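Local coordinates for putative branched chain amino acid ABC transporter, periplasmic amino acid-binding protein (Brucella ovis, PDB 4XFK) that is a periplasmic amino-acid-binding component of an ABC transport system, probably capturing leucine, isoleucine, valine, threonine and alanine for uptake, at residues 215-221 and 239-245; 301-305 and 336-342; 123-129 and 390-396; 268-272 and 362-366. The protein carries 1 engineered substitution. All blocks are in the same frame, centred on the assembly; numbering follows the deposited sequence. Where two conformers were deposited one is given.

Contact 1 of 4, residues 215-221 and 239-245; sequences TVFTGNW and AKFATSF
Val216 (chi1 t) lays CG1 against the Phe241 ring, 3.6 Å from CE1. Its extended strand, 215-218, runs parallel to strand 240-243, with axes 4.4 Å apart at 31°. The register pairs Thr215 with Lys240, Val216 with Phe241 and Phe217 with Ala242. Val216 N donates to Lys240 O (2.9 Å), Ala242 N to Val216 O (2.8 Å) and Thr218 N to Ala242 O (3.1 Å). Val216, Thr218 and Phe241 share a face, where Phe241 packs on helix 223-235, the link of this beta-alpha-beta unit. On the other face the small Ala242 lets Thr215 CG2 come within 3.5 Å of its CB and Phe217 CD1 within 3.6 Å. At the C-terminal ends, Thr218 OG1 accepts from Asn220 N (3.0 Å) in an ST turn and bonds Ile162 O, and Phe245 CD2 meets Trp221 CB at 3.6 Å. A water donates to Thr218 O and Asn220 O (both 2.8 Å) and accepts from Phe245 N (2.9 Å), so it bridges the segments beyond the direct backbone bonds.

Contact 2 of 4, residues 301-305 and 336-342; sequences FGLQL and TPMGDYS
Phe301, Tyr341 and Leu305 carry most of this contact, in which helix 301-305 rests on strand 339-342 and the turn before it. The axes pass 8.7 Å apart at 65°. Phe301 (chi1 m, chi2 -18°) reaches from the helix to the type I turn Thr336-Gly339. Thr336 CB sits over its ring face, a CH-pi contact 4.3 Å from the centroid, while Pro337 CD lies 3.6 Å from Phe301 CE1 and Met338 CG 3.8 Å from Phe301 CE2. Thr336 suits the turn because OG1 accepts from Met338 N (3.1 Å), an ST turn, and donates to Gly339 O (2.9 Å). Gly339, at phi 123° and psi -156°, adopts angles at which a side chain would jam against the preceding carbonyl. Tyr341 (chi1 t) lies under the helix: CE2 is 3.9 Å from Phe301 CB, and Leu305 CD2 (chi1 t, chi2 p) meets its ring edge at CE1, 3.4 Å away. The Tyr341 hydroxyl bonds Phe134 O, tying the hairpin of strands 333-336 and 339-343 to the loop after strand 131-133. With no hydrogen bond between the segments, helix and hairpin cohere through apolar and aromatic packing, while the Thr336 hydroxyl bonds within the turn and that of Tyr341 beyond it.

Contact 3 of 4, residues 123-129 and 390-396; sequences TGSKCHF and QESCSMK
Met395 stretches its side chain (chi1 t, chi2 t, chi3 m) so that CE ends 3.4 Å from Cys127 SG. Its sulfur lies at the edge of the Phe129 ring, with SD 3.9 Å from CD1 and 5.3 Å from the ring centroid, a Met-aromatic contact suited to a flexible thioether. Phe129 (chi1 t) also packs on helix 322-331. Cys127 and Cys393 both take chi1 t. In this conformer of Cys127, one of two modelled, SG stands 3.8 Å from Cys393 SG, too far for a disulfide. Neither segment is helix or strand; each bends through a type I turn, Gly124-Cys127 and Gln390-Cys393, closed by Cys127 N to Gly124 O and Cys393 N to Gln390 O, both 3.0 Å. The C-terminal tail thus returns to the loop between strands 111-114 and 131-133 of the five-stranded parallel sheet. Gly124 and Cys393 have CA atoms 4.4 Å apart, and a CB on Gly124 would clash with Gln390 OE1 and Ser392 OG. Gln390 (chi1 m, chi2 t, chi3 63°) bonds Leu120 O through NE2, which also donates to a water (3.1 Å) lying 2.7 Å from Thr123 OG1, itself hydrogen-bonded to Arg133 NH1. A second water donates to Gln390 OE1 (2.8 Å) and accepts from Ser125 N (3.1 Å). Another accepts from Phe129 N (3.2 Å) and Lys396 N (3.1 Å).

Contact 4 of 4, residues 268-272 and 362-366; sequences FNPEA and KARIK
This is a small, largely polar surface contact between loops at the ends of strands of the mixed sheet: loop 268-272 leads from strand 263-266 into helix 274-288, whereas loop 362-366 links strands 350-360 and 373-380. The one direct hydrogen bond across the segments is made by Glu271, whose side chain (chi1 m, chi2 t) is long enough to cross the gap; the nearest CA atoms, those of Pro270 and Ile365, are 7.4 Å apart. Glu271 OE1 accepts from Arg364 N at 2.8 Å, nearly straight at 174°. Glu271 lies in a type I turn, Asn269-Ala272, in which Ala272 N bonds Asn269 O (3.0 Å). Asn269 OD1 accepts from Glu271 N (2.9 Å), making an Asx turn, and Pro270, with phi -53°, fits the second position of the turn. Three waters extend the carboxylate's reach. One donates to Glu271 OE1 (2.7 Å) and accepts from Ile365 N (2.9 Å); another donates to Glu271 OE2 (2.6 Å) and Lys362 O (2.8 Å). The third donates to Glu271 OE2 (3.0 Å) and accepts from Arg364 NE (2.8 Å). Beside them Pro270 CB touches Ile365 CG1 at 3.9 Å, the apolar part of the contact.

How the contacts relate
Contacts 2 and 4 join directly: Met338 CG meets Phe268 CD1 at 3.4 Å, and Phe301 CZ lies 3.8 Å from Phe268 CD1, so Phe268 packs against both side chains although the contact centres are 18 Å apart. Contacts 1 and 2 reach the same mixed sheet but lie on opposite sides of the chain's centre, 26 Å apart between centres. Contact 3 lies 35 Å from contact 4 between centres, where the tail meets the other sheet's loops. No amino acid is bound here; near contact 1, Phe245's side chain is about 5 Å from a sodium ion and Trp221's about 4 Å from an acetate, probably from the crystallisation liquor, though such molecules often mark pockets.

Contact 1 of 4, residues 215-221 and 239-245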
# COMPACT_ATOMS: atom_id res chain seq x y z
N THR A 215 -0.09 18.32 -14.85
CA THR A 215 -0.18 17.22 -13.89
C THR A 215 0.82 17.44 -12.78
O THR A 215 1.95 17.86 -13.03
CB THR A 215 0.16 15.89 -14.58
OG1 THR A 215 -0.66 15.74 -15.74
CG2 THR A 215 -0.07 14.71 -13.64
N VAL A 216 0.39 17.17 -11.55
CA VAL A 216 1.29 17.18 -10.40
C VAL A 216 1.37 15.76 -9.85
O VAL A 216 0.40 15.26 -9.27
CB VAL A 216 0.80 18.13 -9.29
CG1 VAL A 216 1.77 18.10 -8.12
CG2 VAL A 216 0.62 19.54 -9.85
N PHE A 217 2.51 15.09 -10.04
CA PHE A 217 2.69 13.76 -9.49
C PHE A 217 3.10 13.84 -8.03
O PHE A 217 4.04 14.57 -7.69
CB PHE A 217 3.78 13.01 -10.25
CG PHE A 217 3.41 12.62 -11.66
CD1 PHE A 217 2.53 11.57 -11.89
CD2 PHE A 217 3.94 13.30 -12.75
CE1 PHE A 217 2.19 11.21 -13.19
CE2 PHE A 217 3.60 12.94 -14.04
CZ PHE A 217 2.73 11.89 -14.26
N THR A 218 2.43 13.09 -7.17
CA THR A 218 2.81 13.07 -5.77
C THR A 218 2.44 11.76 -5.08
O THR A 218 1.33 11.25 -5.26
CB THR A 218 2.21 14.27 -4.97
OG1 THR A 218 2.64 14.19 -3.61
CG2 THR A 218 0.69 14.29 -5.02
N GLY A 219 3.38 11.26 -4.29
CA GLY A 219 3.13 10.13 -3.40
C GLY A 219 2.77 10.55 -1.98
O GLY A 219 2.80 9.73 -1.07
N ASN A 220 2.43 11.82 -1.78
CA ASN A 220 2.12 12.31 -0.44
C ASN A 220 0.89 11.63 0.16
O ASN A 220 0.03 11.13 -0.57
CB ASN A 220 1.93 13.83 -0.44
CG ASN A 220 3.23 14.58 -0.62
OD1 ASN A 220 4.27 14.00 -0.96
ND2 ASN A 220 3.19 15.89 -0.39
N TRP A 221 0.84 11.61 1.48
CA TRP A 221 -0.28 11.03 2.20
C TRP A 221 -0.35 11.69 3.56
O TRP A 221 0.51 12.52 3.90
CB TRP A 221 -0.11 9.51 2.35
CG TRP A 221 1.20 9.08 2.96
CD1 TRP A 221 2.42 9.07 2.35
CD2 TRP A 221 1.40 8.57 4.29
NE1 TRP A 221 3.37 8.59 3.22
CE2 TRP A 221 2.77 8.28 4.41
CE3 TRP A 221 0.56 8.33 5.38
CZ2 TRP A 221 3.32 7.76 5.59
CZ3 TRP A 221 1.11 7.82 6.55
CH2 TRP A 221 2.47 7.54 6.64
N ALA A 239 -3.99 22.65 -12.36
CA ALA A 239 -3.36 21.35 -12.60
C ALA A 239 -4.08 20.27 -11.82
O ALA A 239 -4.65 20.52 -10.76
CB ALA A 239 -1.89 21.38 -12.22
N LYS A 240 -4.04 19.05 -12.34
CA LYS A 240 -4.62 17.93 -11.61
C LYS A 240 -3.53 17.06 -11.01
O LYS A 240 -2.49 16.82 -11.62
CB LYS A 240 -5.54 17.12 -12.53
CG LYS A 240 -6.74 17.92 -13.02
CD LYS A 240 -7.58 18.48 -11.86
CE LYS A 240 -8.62 19.49 -12.33
NZ LYS A 240 -9.35 20.08 -11.16
N PHE A 241 -3.76 16.61 -9.78
CA PHE A 241 -2.83 15.72 -9.11
C PHE A 241 -2.96 14.30 -9.66
O PHE A 241 -4.06 13.82 -9.91
CB PHE A 241 -3.08 15.72 -7.60
CG PHE A 241 -2.66 16.99 -6.91
CD1 PHE A 241 -1.36 17.16 -6.48
CD2 PHE A 241 -3.58 17.99 -6.68
CE1 PHE A 241 -0.98 18.33 -5.83
CE2 PHE A 241 -3.20 19.17 -6.03
CZ PHE A 241 -1.90 19.33 -5.61
N ALA A 242 -1.82 13.65 -9.85
CA ALA A 242 -1.77 12.24 -10.20
C ALA A 242 -1.06 11.54 -9.06
O ALA A 242 0.11 11.80 -8.79
CB ALA A 242 -1.02 12.04 -11.51
N THR A 243 -1.80 10.67 -8.36
CA THR A 243 -1.39 10.25 -7.03
C THR A 243 -1.46 8.75 -6.82
O THR A 243 -2.06 8.01 -7.61
CB THR A 243 -2.30 10.87 -5.95
OG1 THR A 243 -3.59 10.23 -5.99
CG2 THR A 243 -2.46 12.38 -6.15
N SER A 244 -0.86 8.33 -5.71
CA SER A 244 -1.05 6.99 -5.18
C SER A 244 -2.08 6.95 -4.06
O SER A 244 -2.69 5.90 -3.86
CB SER A 244 0.28 6.45 -4.65
OG SER A 244 0.97 7.42 -3.86
N PHE A 245 -2.29 8.07 -3.36
CA PHE A 245 -3.02 8.02 -2.09
C PHE A 245 -4.15 9.04 -1.95
O PHE A 245 -4.61 9.30 -0.83
CB PHE A 245 -2.06 8.19 -0.90
CG PHE A 245 -0.96 7.16 -0.86
CD1 PHE A 245 -1.23 5.81 -0.99
CD2 PHE A 245 0.36 7.56 -0.69
CE1 PHE A 245 -0.20 4.87 -0.97
CE2 PHE A 245 1.38 6.64 -0.65
CZ PHE A 245 1.11 5.28 -0.79
O HOH W 1 -0.42 10.33 -3.23

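Contact 2 of 4, residues 301-305 and 336-342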
# COMPACT_ATOMS: atom_id res chain seq x y z
N PHE A 301 -6.52 -7.98 0.45
CA PHE A 301 -6.24 -8.93 -0.63
C PHE A 301 -4.96 -9.72 -0.33
O PHE A 301 -4.87 -10.92 -0.61
CB PHE A 301 -6.14 -8.22 -1.99
CG PHE A 301 -7.39 -7.45 -2.40
CD1 PHE A 301 -8.62 -7.69 -1.80
CD2 PHE A 301 -7.31 -6.47 -3.39
CE1 PHE A 301 -9.75 -6.97 -2.18
CE2 PHE A 301 -8.44 -5.76 -3.78
CZ PHE A 301 -9.65 -6.00 -3.17
N GLY A 302 -3.98 -9.05 0.25
CA GLY A 302 -2.76 -9.72 0.65
C GLY A 302 -3.04 -10.79 1.68
O GLY A 302 -2.50 -11.90 1.59
N LEU A 303 -3.89 -10.47 2.65
CA LEU A 303 -4.23 -11.46 3.67
C LEU A 303 -5.13 -12.56 3.12
O LEU A 303 -5.12 -13.67 3.64
CB LEU A 303 -4.82 -10.80 4.91
CG LEU A 303 -3.83 -9.97 5.73
CD1 LEU A 303 -4.55 -9.18 6.82
CD2 LEU A 303 -2.76 -10.86 6.34
N GLN A 304 -5.86 -12.29 2.04
CA GLN A 304 -6.57 -13.35 1.32
C GLN A 304 -5.58 -14.32 0.66
O GLN A 304 -5.78 -15.53 0.72
CB GLN A 304 -7.56 -12.79 0.30
CG GLN A 304 -8.74 -12.10 0.95
CD GLN A 304 -9.80 -11.65 -0.03
OE1 GLN A 304 -9.64 -11.80 -1.24
NE2 GLN A 304 -10.89 -11.09 0.49
N LEU A 305 -4.52 -13.80 0.06
CA LEU A 305 -3.51 -14.67 -0.51
C LEU A 305 -2.82 -15.47 0.60
O LEU A 305 -2.58 -16.66 0.45
CB LEU A 305 -2.48 -13.89 -1.32
CG LEU A 305 -1.45 -14.77 -2.03
CD1 LEU A 305 -2.12 -15.66 -3.07
CD2 LEU A 305 -0.37 -13.94 -2.68
N THR A 336 -9.49 -12.62 -5.79
CA THR A 336 -9.96 -11.59 -4.89
C THR A 336 -11.14 -10.87 -5.53
O THR A 336 -11.49 -11.14 -6.67
CB THR A 336 -8.86 -10.55 -4.61
OG1 THR A 336 -8.69 -9.72 -5.77
CG2 THR A 336 -7.56 -11.25 -4.23
N PRO A 337 -11.76 -9.92 -4.81
CA PRO A 337 -12.84 -9.15 -5.43
C PRO A 337 -12.41 -8.34 -6.64
O PRO A 337 -13.29 -7.85 -7.36
CB PRO A 337 -13.30 -8.24 -4.29
CG PRO A 337 -13.01 -9.03 -3.05
CD PRO A 337 -11.73 -9.75 -3.34
N MET A 338 -11.11 -8.21 -6.87
CA MET A 338 -10.59 -7.47 -8.02
C MET A 338 -10.00 -8.36 -9.09
O MET A 338 -9.57 -7.87 -10.14
CB MET A 338 -9.51 -6.48 -7.58
CG MET A 338 -10.05 -5.15 -7.14
SD MET A 338 -10.96 -4.29 -8.46
CE MET A 338 -9.84 -4.40 -9.83
N GLY A 339 -9.93 -9.66 -8.83
CA GLY A 339 -9.35 -10.59 -9.78
C GLY A 339 -8.20 -11.36 -9.18
O GLY A 339 -8.08 -11.50 -7.96
N ASP A 340 -7.32 -11.84 -10.05
CA ASP A 340 -6.26 -12.74 -9.62
C ASP A 340 -5.17 -12.04 -8.83
O ASP A 340 -4.74 -10.93 -9.16
CB ASP A 340 -5.66 -13.48 -10.81
CG ASP A 340 -6.61 -14.51 -11.38
OD1 ASP A 340 -7.40 -15.09 -10.60
OD2 ASP A 340 -6.57 -14.73 -12.60
N TYR A 341 -4.73 -12.72 -7.78
CA TYR A 341 -3.66 -12.25 -6.96
C TYR A 341 -2.68 -13.41 -6.76
O TYR A 341 -3.09 -14.53 -6.44
CB TYR A 341 -4.31 -11.82 -5.66
CG TYR A 341 -3.45 -10.99 -4.79
CD1 TYR A 341 -2.48 -11.59 -4.01
CD2 TYR A 341 -3.63 -9.62 -4.70
CE1 TYR A 341 -1.70 -10.86 -3.19
CE2 TYR A 341 -2.84 -8.87 -3.87
CZ TYR A 341 -1.88 -9.50 -3.12
OH TYR A 341 -1.06 -8.82 -2.28
N SER A 342 -1.39 -13.16 -6.99
CA SER A 342 -0.37 -14.19 -6.79
C SER A 342 0.92 -13.54 -6.31
O SER A 342 0.96 -12.33 -6.11
CB SER A 342 -0.14 -14.99 -8.08
OG SER A 342 0.34 -14.16 -9.13

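Contact 3 of 4, residues 123-129 and 390-396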
# COMPACT_ATOMS: atom_id res chain seq x y z
N THR A 123 11.72 -4.82 -2.04
CA THR A 123 11.81 -5.95 -2.95
C THR A 123 13.01 -5.81 -3.88
O THR A 123 13.11 -6.51 -4.90
CB THR A 123 10.53 -6.12 -3.79
OG1 THR A 123 10.21 -4.89 -4.44
CG2 THR A 123 9.36 -6.56 -2.92
N GLY A 124 13.93 -4.91 -3.52
CA GLY A 124 15.15 -4.70 -4.27
C GLY A 124 16.35 -5.00 -3.40
O GLY A 124 16.58 -6.16 -3.04
N SER A 125 17.11 -3.97 -3.04
CA SER A 125 18.34 -4.16 -2.27
C SER A 125 18.14 -4.80 -0.89
O SER A 125 19.07 -5.41 -0.36
CB SER A 125 19.09 -2.83 -2.12
OG SER A 125 18.35 -1.92 -1.33
N LYS A 126 16.93 -4.68 -0.33
CA LYS A 126 16.63 -5.27 0.97
C LYS A 126 15.75 -6.52 0.88
O LYS A 126 15.26 -7.01 1.89
CB LYS A 126 15.97 -4.25 1.90
CG LYS A 126 16.93 -3.21 2.46
CD LYS A 126 16.27 -2.41 3.57
CE LYS A 126 17.27 -1.49 4.25
NZ LYS A 126 17.91 -0.57 3.28
N CYS A 127 15.54 -7.02 -0.33
CA CYS A 127 14.77 -8.24 -0.56
C CYS A 127 15.35 -9.42 0.22
O CYS A 127 16.57 -9.61 0.21
CB CYS A 127 14.79 -8.55 -2.07
SG CYS A 127 14.13 -10.13 -2.56
N HIS A 128 14.49 -10.20 0.88
CA HIS A 128 14.92 -11.46 1.47
C HIS A 128 13.74 -12.41 1.54
O HIS A 128 12.58 -12.01 1.34
CB HIS A 128 15.60 -11.28 2.83
CG HIS A 128 14.71 -10.69 3.88
ND1 HIS A 128 14.03 -11.45 4.81
CD2 HIS A 128 14.39 -9.40 4.15
CE1 HIS A 128 13.34 -10.65 5.61
NE2 HIS A 128 13.54 -9.40 5.22
N PHE A 129 14.03 -13.67 1.81
CA PHE A 129 13.05 -14.73 1.65
C PHE A 129 11.86 -14.59 2.61
O PHE A 129 10.75 -14.99 2.28
CB PHE A 129 13.72 -16.10 1.82
CG PHE A 129 12.78 -17.26 1.63
CD1 PHE A 129 12.41 -17.68 0.37
CD2 PHE A 129 12.28 -17.94 2.73
CE1 PHE A 129 11.55 -18.76 0.20
CE2 PHE A 129 11.43 -19.01 2.57
CZ PHE A 129 11.05 -19.42 1.31
N GLN A 390 13.85 -6.01 -9.88
CA GLN A 390 14.87 -4.98 -9.79
C GLN A 390 16.26 -5.57 -9.94
O GLN A 390 16.53 -6.67 -9.48
CB GLN A 390 14.76 -4.23 -8.47
CG GLN A 390 13.50 -3.41 -8.32
CD GLN A 390 13.41 -2.77 -6.96
OE1 GLN A 390 14.24 -1.94 -6.59
NE2 GLN A 390 12.41 -3.17 -6.19
N GLU A 391 17.15 -4.80 -10.57
CA GLU A 391 18.52 -5.22 -10.78
C GLU A 391 19.20 -5.57 -9.46
O GLU A 391 20.04 -6.46 -9.39
CB GLU A 391 19.30 -4.12 -11.51
CG GLU A 391 18.64 -3.66 -12.81
CD GLU A 391 19.09 -2.28 -13.26
OE1 GLU A 391 19.96 -1.67 -12.60
OE2 GLU A 391 18.57 -1.80 -14.30
N SER A 392 18.81 -4.86 -8.40
CA SER A 392 19.42 -5.02 -7.08
C SER A 392 18.86 -6.19 -6.27
O SER A 392 19.30 -6.43 -5.15
CB SER A 392 19.24 -3.74 -6.27
OG SER A 392 17.87 -3.46 -6.07
N CYS A 393 17.88 -6.90 -6.83
CA CYS A 393 17.26 -8.02 -6.14
C CYS A 393 18.09 -9.30 -6.17
O CYS A 393 18.47 -9.78 -7.24
CB CYS A 393 15.87 -8.31 -6.72
SG CYS A 393 15.17 -9.92 -6.25
N SER A 394 18.35 -9.84 -4.99
CA SER A 394 18.92 -11.17 -4.84
C SER A 394 18.19 -11.81 -3.68
O SER A 394 18.00 -11.18 -2.64
CB SER A 394 20.41 -11.07 -4.51
OG SER A 394 20.59 -10.49 -3.23
N MET A 395 17.76 -13.05 -3.83
CA MET A 395 17.10 -13.72 -2.72
C MET A 395 17.72 -15.09 -2.50
O MET A 395 17.93 -15.85 -3.45
CB MET A 395 15.59 -13.85 -2.95
CG MET A 395 14.80 -14.40 -1.75
SD MET A 395 13.12 -14.80 -2.23
CE MET A 395 12.47 -13.15 -2.40
N LYS A 396 18.01 -15.40 -1.25
CA LYS A 396 18.49 -16.72 -0.89
C LYS A 396 17.31 -17.69 -0.75
O LYS A 396 16.30 -17.37 -0.11
CB LYS A 396 19.29 -16.64 0.41
CG LYS A 396 20.51 -15.75 0.30
CD LYS A 396 21.26 -15.64 1.62
CE LYS A 396 22.40 -14.64 1.50
NZ LYS A 396 23.22 -14.57 2.74
O HOH W 2 12.31 -6.53 -7.52
O HOH W 3 10.04 -4.86 -7.15
O HOH W 4 16.09 -1.44 -4.58
O HOH W 5 17.20 -14.02 1.44

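Contact 4 of 4, residues 268-272 and 362-366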
# COMPACT_ATOMS: atom_id res chain seq x y z
N PHE A 268 -7.82 -1.27 -6.31
CA PHE A 268 -9.25 -1.53 -6.12
C PHE A 268 -10.14 -0.32 -6.41
O PHE A 268 -9.77 0.83 -6.16
CB PHE A 268 -9.49 -2.00 -4.68
CG PHE A 268 -10.94 -2.16 -4.33
CD1 PHE A 268 -11.66 -3.26 -4.78
CD2 PHE A 268 -11.59 -1.21 -3.56
CE1 PHE A 268 -13.01 -3.41 -4.46
CE2 PHE A 268 -12.94 -1.36 -3.24
CZ PHE A 268 -13.64 -2.45 -3.69
N ASN A 269 -11.34 -0.60 -6.91
CA ASN A 269 -12.41 0.38 -6.89
C ASN A 269 -13.70 -0.42 -6.82
O ASN A 269 -13.81 -1.46 -7.45
CB ASN A 269 -12.35 1.27 -8.15
CG ASN A 269 -13.47 2.28 -8.20
OD1 ASN A 269 -14.61 1.93 -8.49
ND2 ASN A 269 -13.16 3.54 -7.93
N PRO A 270 -14.68 0.05 -6.03
CA PRO A 270 -15.93 -0.72 -5.89
C PRO A 270 -16.62 -1.07 -7.21
O PRO A 270 -17.29 -2.10 -7.26
CB PRO A 270 -16.83 0.23 -5.09
CG PRO A 270 -15.89 1.06 -4.30
CD PRO A 270 -14.65 1.22 -5.14
N GLU A 271 -16.47 -0.24 -8.24
CA GLU A 271 -17.13 -0.45 -9.53
C GLU A 271 -16.21 -1.02 -10.60
O GLU A 271 -16.60 -1.08 -11.77
CB GLU A 271 -17.63 0.87 -10.11
CG GLU A 271 -18.50 1.72 -9.24
CD GLU A 271 -18.86 3.02 -9.94
OE1 GLU A 271 -18.53 4.09 -9.39
OE2 GLU A 271 -19.45 2.96 -11.04
N ALA A 272 -15.00 -1.41 -10.23
CA ALA A 272 -14.02 -1.81 -11.24
C ALA A 272 -14.13 -3.26 -11.67
O ALA A 272 -13.63 -3.62 -12.73
CB ALA A 272 -12.61 -1.48 -10.78
N LYS A 362 -19.84 11.12 -11.18
CA LYS A 362 -20.41 9.90 -11.72
C LYS A 362 -20.14 8.67 -10.84
O LYS A 362 -20.79 7.65 -11.00
CB LYS A 362 -19.90 9.64 -13.14
CG LYS A 362 -20.35 10.67 -14.17
CD LYS A 362 -19.66 10.44 -15.51
CE LYS A 362 -20.06 11.50 -16.53
NZ LYS A 362 -19.77 12.88 -16.06
N ALA A 363 -19.18 8.77 -9.91
CA ALA A 363 -18.84 7.63 -9.06
C ALA A 363 -20.03 7.22 -8.20
O ALA A 363 -20.69 8.08 -7.62
CB ALA A 363 -17.65 7.97 -8.19
N ARG A 364 -20.29 5.92 -8.11
CA ARG A 364 -21.39 5.42 -7.29
C ARG A 364 -21.14 5.63 -5.80
O ARG A 364 -22.02 6.07 -5.07
CB ARG A 364 -21.63 3.94 -7.57
CG ARG A 364 -22.78 3.35 -6.75
CD ARG A 364 -23.22 2.02 -7.31
NE ARG A 364 -23.63 2.15 -8.71
CZ ARG A 364 -24.84 2.51 -9.10
NH1 ARG A 364 -25.79 2.77 -8.20
NH2 ARG A 364 -25.12 2.61 -10.39
N ILE A 365 -19.93 5.29 -5.35
CA ILE A 365 -19.54 5.44 -3.96
C ILE A 365 -18.84 6.79 -3.81
O ILE A 365 -17.77 7.01 -4.39
CB ILE A 365 -18.61 4.30 -3.51
CG1 ILE A 365 -19.28 2.94 -3.67
CG2 ILE A 365 -18.13 4.52 -2.08
CD1 ILE A 365 -20.62 2.84 -3.03
N LYS A 366 -19.44 7.68 -3.02
CA LYS A 366 -18.93 9.04 -2.85
C LYS A 366 -17.85 9.10 -1.78
O LYS A 366 -17.84 8.30 -0.85
CB LYS A 366 -20.07 9.97 -2.46
CG LYS A 366 -21.29 9.85 -3.34
CD LYS A 366 -20.94 10.12 -4.79
CE LYS A 366 -22.19 10.20 -5.64
NZ LYS A 366 -21.86 10.57 -7.03
O HOH W 6 -20.77 5.05 -11.92
O HOH W 7 -17.96 3.74 -6.78
O HOH W 8 -21.85 1.20 -10.62